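Local coordinates for protein putative NADH dehydrogenase/NAD(P)H nitroreductase (Parabacteroides distasonis, PDB 3M5K) that binds flavin mononucleotide and is probably an NAD(P)H-dependent oxidoreductase of the nitroreductase family, built as a dimer of two identical chains, at residues W50-V55 with Q79-C84. Residues are numbered along the deposited sequence; the frame is centred on the assembly and turned at random.
Sequences WEFIIV and QAIVVC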
ATOM      1  N   TRP A  50      11.547   3.181   5.228  1.00 20.06           N
ATOM      2  CA  TRP A  50      10.831   2.400   6.202  1.00 17.62           C
ATOM      3  C   TRP A  50      11.749   1.802   7.294  1.00 18.27           C
ATOM      4  O   TRP A  50      12.933   1.560   7.079  1.00 17.05           O
ATOM      5  CB  TRP A  50      10.049   1.293   5.513  1.00 18.00           C
ATOM      6  CG  TRP A  50      10.823   0.608   4.386  1.00 19.12           C
ATOM      7  CD1 TRP A  50      11.960  -0.124   4.491  1.00 21.39           C
ATOM      8  CD2 TRP A  50      10.520   0.683   2.989  1.00 19.70           C
ATOM      9  NE1 TRP A  50      12.371  -0.550   3.244  1.00 23.20           N
ATOM     10  CE2 TRP A  50      11.492  -0.058   2.309  1.00 21.76           C
ATOM     11  CE3 TRP A  50       9.496   1.295   2.252  1.00 20.79           C
ATOM     12  CZ2 TRP A  50      11.462  -0.225   0.929  1.00 20.41           C
ATOM     13  CZ3 TRP A  50       9.480   1.129   0.877  1.00 20.46           C
ATOM     14  CH2 TRP A  50      10.447   0.366   0.246  1.00 19.61           C
ATOM     15  N   GLU A  51      11.149   1.573   8.451  1.00 17.99           N
ATOM     16  CA  GLU A  51      11.786   0.917   9.616  1.00 18.18           C
ATOM     17  C   GLU A  51      10.696   0.052  10.231  1.00 19.93           C
ATOM     18  O   GLU A  51       9.559   0.507  10.383  1.00 19.54           O
ATOM     19  CB  GLU A  51      12.271   1.939  10.646  1.00 20.74           C
ATOM     20  CG  GLU A  51      13.303   2.940  10.142  1.00 19.47           C
ATOM     21  CD  GLU A  51      14.696   2.353   9.956  1.00 21.09           C
ATOM     22  OE1 GLU A  51      14.967   1.242  10.471  1.00 22.35           O
ATOM     23  OE2 GLU A  51      15.510   3.011   9.276  1.00 26.00           O
ATOM     24  N   PHE A  52      11.036  -1.189  10.582  1.00 18.43           N
ATOM     25  CA  PHE A  52      10.110  -2.145  11.118  1.00 18.47           C
ATOM     26  C   PHE A  52      10.477  -2.511  12.558  1.00 19.17           C
ATOM     27  O   PHE A  52      11.615  -2.944  12.832  1.00 18.02           O
ATOM     28  CB  PHE A  52      10.141  -3.418  10.276  1.00 18.58           C
ATOM     29  CG  PHE A  52       9.699  -3.187   8.850  1.00 17.81           C
ATOM     30  CD1 PHE A  52      10.615  -2.745   7.904  1.00 18.15           C
ATOM     31  CD2 PHE A  52       8.376  -3.360   8.485  1.00 19.45           C
ATOM     32  CE1 PHE A  52      10.220  -2.495   6.583  1.00 17.77           C
ATOM     33  CE2 PHE A  52       7.945  -3.099   7.120  1.00 20.84           C
ATOM     34  CZ  PHE A  52       8.878  -2.688   6.197  1.00 17.21           C
ATOM     35  N   ILE A  53       9.526  -2.343  13.476  1.00 19.47           N
ATOM     36  CA  ILE A  53       9.756  -2.746  14.871  1.00 19.36           C
ATOM     37  C   ILE A  53       8.947  -4.023  15.167  1.00 17.69           C
ATOM     38  O   ILE A  53       7.707  -4.028  15.095  1.00 17.35           O
ATOM     39  CB  ILE A  53       9.366  -1.642  15.896  1.00 19.33           C
ATOM     40  CG1 ILE A  53       9.632  -0.210  15.389  1.00 20.97           C
ATOM     41  CG2 ILE A  53      10.006  -1.948  17.318  1.00 17.57           C
ATOM     42  CD1 ILE A  53      11.062   0.186  15.076  1.00 20.65           C
ATOM     43  N   ILE A  54       9.652  -5.106  15.494  1.00 19.32           N
ATOM     44  CA  ILE A  54       9.012  -6.350  15.895  1.00 21.77           C
ATOM     45  C   ILE A  54       8.856  -6.275  17.446  1.00 22.26           C
ATOM     46  O   ILE A  54       9.848  -6.179  18.174  1.00 21.40           O
ATOM     47  CB  ILE A  54       9.852  -7.602  15.523  1.00 21.50           C
ATOM     48  CG1 ILE A  54      10.156  -7.684  14.006  1.00 24.30           C
ATOM     49  CG2 ILE A  54       9.145  -8.867  16.038  1.00 21.63           C
ATOM     50  CD1 ILE A  54      11.276  -8.650  13.633  1.00 25.72           C
ATOM     51  N   VAL A  55       7.620  -6.295  17.923  1.00 21.63           N
ATOM     52  CA  VAL A  55       7.353  -6.082  19.344  1.00 20.91           C
ATOM     53  C   VAL A  55       6.810  -7.394  19.896  1.00 22.23           C
ATOM     54  O   VAL A  55       5.725  -7.841  19.522  1.00 19.16           O
ATOM     55  CB  VAL A  55       6.360  -4.928  19.617  1.00 22.16           C
ATOM     56  CG1 VAL A  55       6.236  -4.671  21.168  1.00 20.08           C
ATOM     57  CG2 VAL A  55       6.767  -3.650  18.900  1.00 17.71           C
ATOM     58  N   GLN A  79       2.727 -10.989  19.343  1.00 25.36           N
ATOM     59  CA  GLN A  79       3.598 -10.239  18.448  1.00 24.13           C
ATOM     60  C   GLN A  79       2.838  -9.230  17.581  1.00 22.65           C
ATOM     61  O   GLN A  79       1.702  -9.468  17.133  1.00 22.49           O
ATOM     62  CB  GLN A  79       4.443 -11.173  17.549  1.00 26.66           C
ATOM     63  CG  GLN A  79       3.617 -12.105  16.646  1.00 28.64           C
ATOM     64  CD  GLN A  79       3.123 -13.335  17.372  1.00 31.36           C
ATOM     65  OE1 GLN A  79       3.934 -14.076  17.922  1.00 29.39           O
ATOM     66  NE2 GLN A  79       1.809 -13.571  17.375  1.00 31.01           N
ATOM     67  N   ALA A  80       3.500  -8.103  17.363  1.00 21.49           N
ATOM     68  CA  ALA A  80       3.013  -7.060  16.468  1.00 20.44           C
ATOM     69  C   ALA A  80       4.205  -6.447  15.757  1.00 19.80           C
ATOM     70  O   ALA A  80       5.319  -6.412  16.287  1.00 21.10           O
ATOM     71  CB  ALA A  80       2.251  -5.988  17.250  1.00 20.54           C
ATOM     72  N   ILE A  81       3.942  -5.916  14.570  1.00 18.91           N
ATOM     73  CA  ILE A  81       4.934  -5.186  13.819  1.00 17.16           C
ATOM     74  C   ILE A  81       4.486  -3.731  13.635  1.00 16.80           C
ATOM     75  O   ILE A  81       3.365  -3.459  13.188  1.00 19.24           O
ATOM     76  CB  ILE A  81       5.188  -5.824  12.435  1.00 17.24           C
ATOM     77  CG1 ILE A  81       5.686  -7.273  12.619  1.00 21.52           C
ATOM     78  CG2 ILE A  81       6.200  -4.985  11.641  1.00 13.60           C
ATOM     79  CD1 ILE A  81       5.709  -8.120  11.326  1.00 20.23           C
ATOM     80  N   VAL A  82       5.374  -2.815  13.981  1.00 17.19           N
ATOM     81  CA  VAL A  82       5.138  -1.368  13.828  1.00 16.86           C
ATOM     82  C   VAL A  82       5.920  -0.849  12.627  1.00 18.84           C
ATOM     83  O   VAL A  82       7.158  -0.925  12.605  1.00 17.42           O
ATOM     84  CB  VAL A  82       5.523  -0.607  15.131  1.00 19.25           C
ATOM     85  CG1 VAL A  82       5.311   0.915  14.996  1.00 15.01           C
ATOM     86  CG2 VAL A  82       4.674  -1.192  16.335  1.00 18.93           C
ATOM     87  N   VAL A  83       5.193  -0.403  11.597  1.00 17.59           N
ATOM     88  CA  VAL A  83       5.821   0.165  10.423  1.00 16.00           C
ATOM     89  C   VAL A  83       5.996   1.662  10.642  1.00 14.96           C
ATOM     90  O   VAL A  83       5.034   2.356  10.931  1.00 15.86           O
ATOM     91  CB  VAL A  83       5.025  -0.141   9.108  1.00 18.13           C
ATOM     92  CG1 VAL A  83       5.797   0.442   7.877  1.00 18.32           C
ATOM     93  CG2 VAL A  83       4.725  -1.670   8.991  1.00 16.63           C
ATOM     94  N   CYS A  84       7.241   2.134  10.478  1.00 15.38           N
ATOM     95  CA  CYS A  84       7.622   3.519  10.683  1.00 17.01           C
ATOM     96  C   CYS A  84       8.256   4.120   9.430  1.00 16.38           C
ATOM     97  O   CYS A  84       8.812   3.392   8.605  1.00 18.07           O
ATOM     98  CB  CYS A  84       8.636   3.632  11.824  1.00 17.64           C
ATOM     99  SG  CYS A  84       8.100   2.934  13.412  1.00 18.57           S
TER
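Phe52 has CG anti to its carbonyl carbon (chi1 -63°), which turns the CD2-CE2 side of the ring towards strand 79-84: Val83, lying alongside and pointing the same way, puts CG2 4.0 Å from Phe52 CE2, and Ile81 CG2 sits at the ring edge, 4.2 Å from Phe52 CD2. On the opposite face of the sheet, Ile53 with chi1 -34°, short of full staggering, brings CG1 to 4.0 Å from Cys84 SG, and its CB meets Val82 CB. Farther along, the CG2 methyls of Val55 and Val82 touch at 4.1 Å. The backbones run antiparallel, with Glu51, Ile53 and Val55 forming hydrogen-bonded pairs with Cys84, Val82 and Ala80, six N-H...O bonds in all. The central two, Ile53 N to Val82 O and Val82 N to Ile53 O, are both 2.9 Å and nearly straight; at the Glu51 end, Glu51 N approaches Cys84 O from above the carbonyl plane, 3.0 Å away and more bent at the hydrogen. Ile53 O also receives a CA-H...O contact from Ile81 CA (3.3 Å). Within the FMN-dependent nitroreductase fold, 50-55 is an edge strand of the chain's own antiparallel sheet and 79-86 is the next strand in, bonded on its far side to 141-150, with helices 28-39 and 94-111 covering the Phe52, Ile81 and Val83 face. Along its outer edge Phe52, Ile53 and Ile54 pair in a parallel ladder with a strand of the second subunit, carrying the sheet across the dimer interface; there Glu51 OE1 hydrogen-bonds His168 NE2 of that subunit. Trp50 packs on Ser43, an FMN-binding residue, with its side chain about 7 Å from the flavin nucleotide.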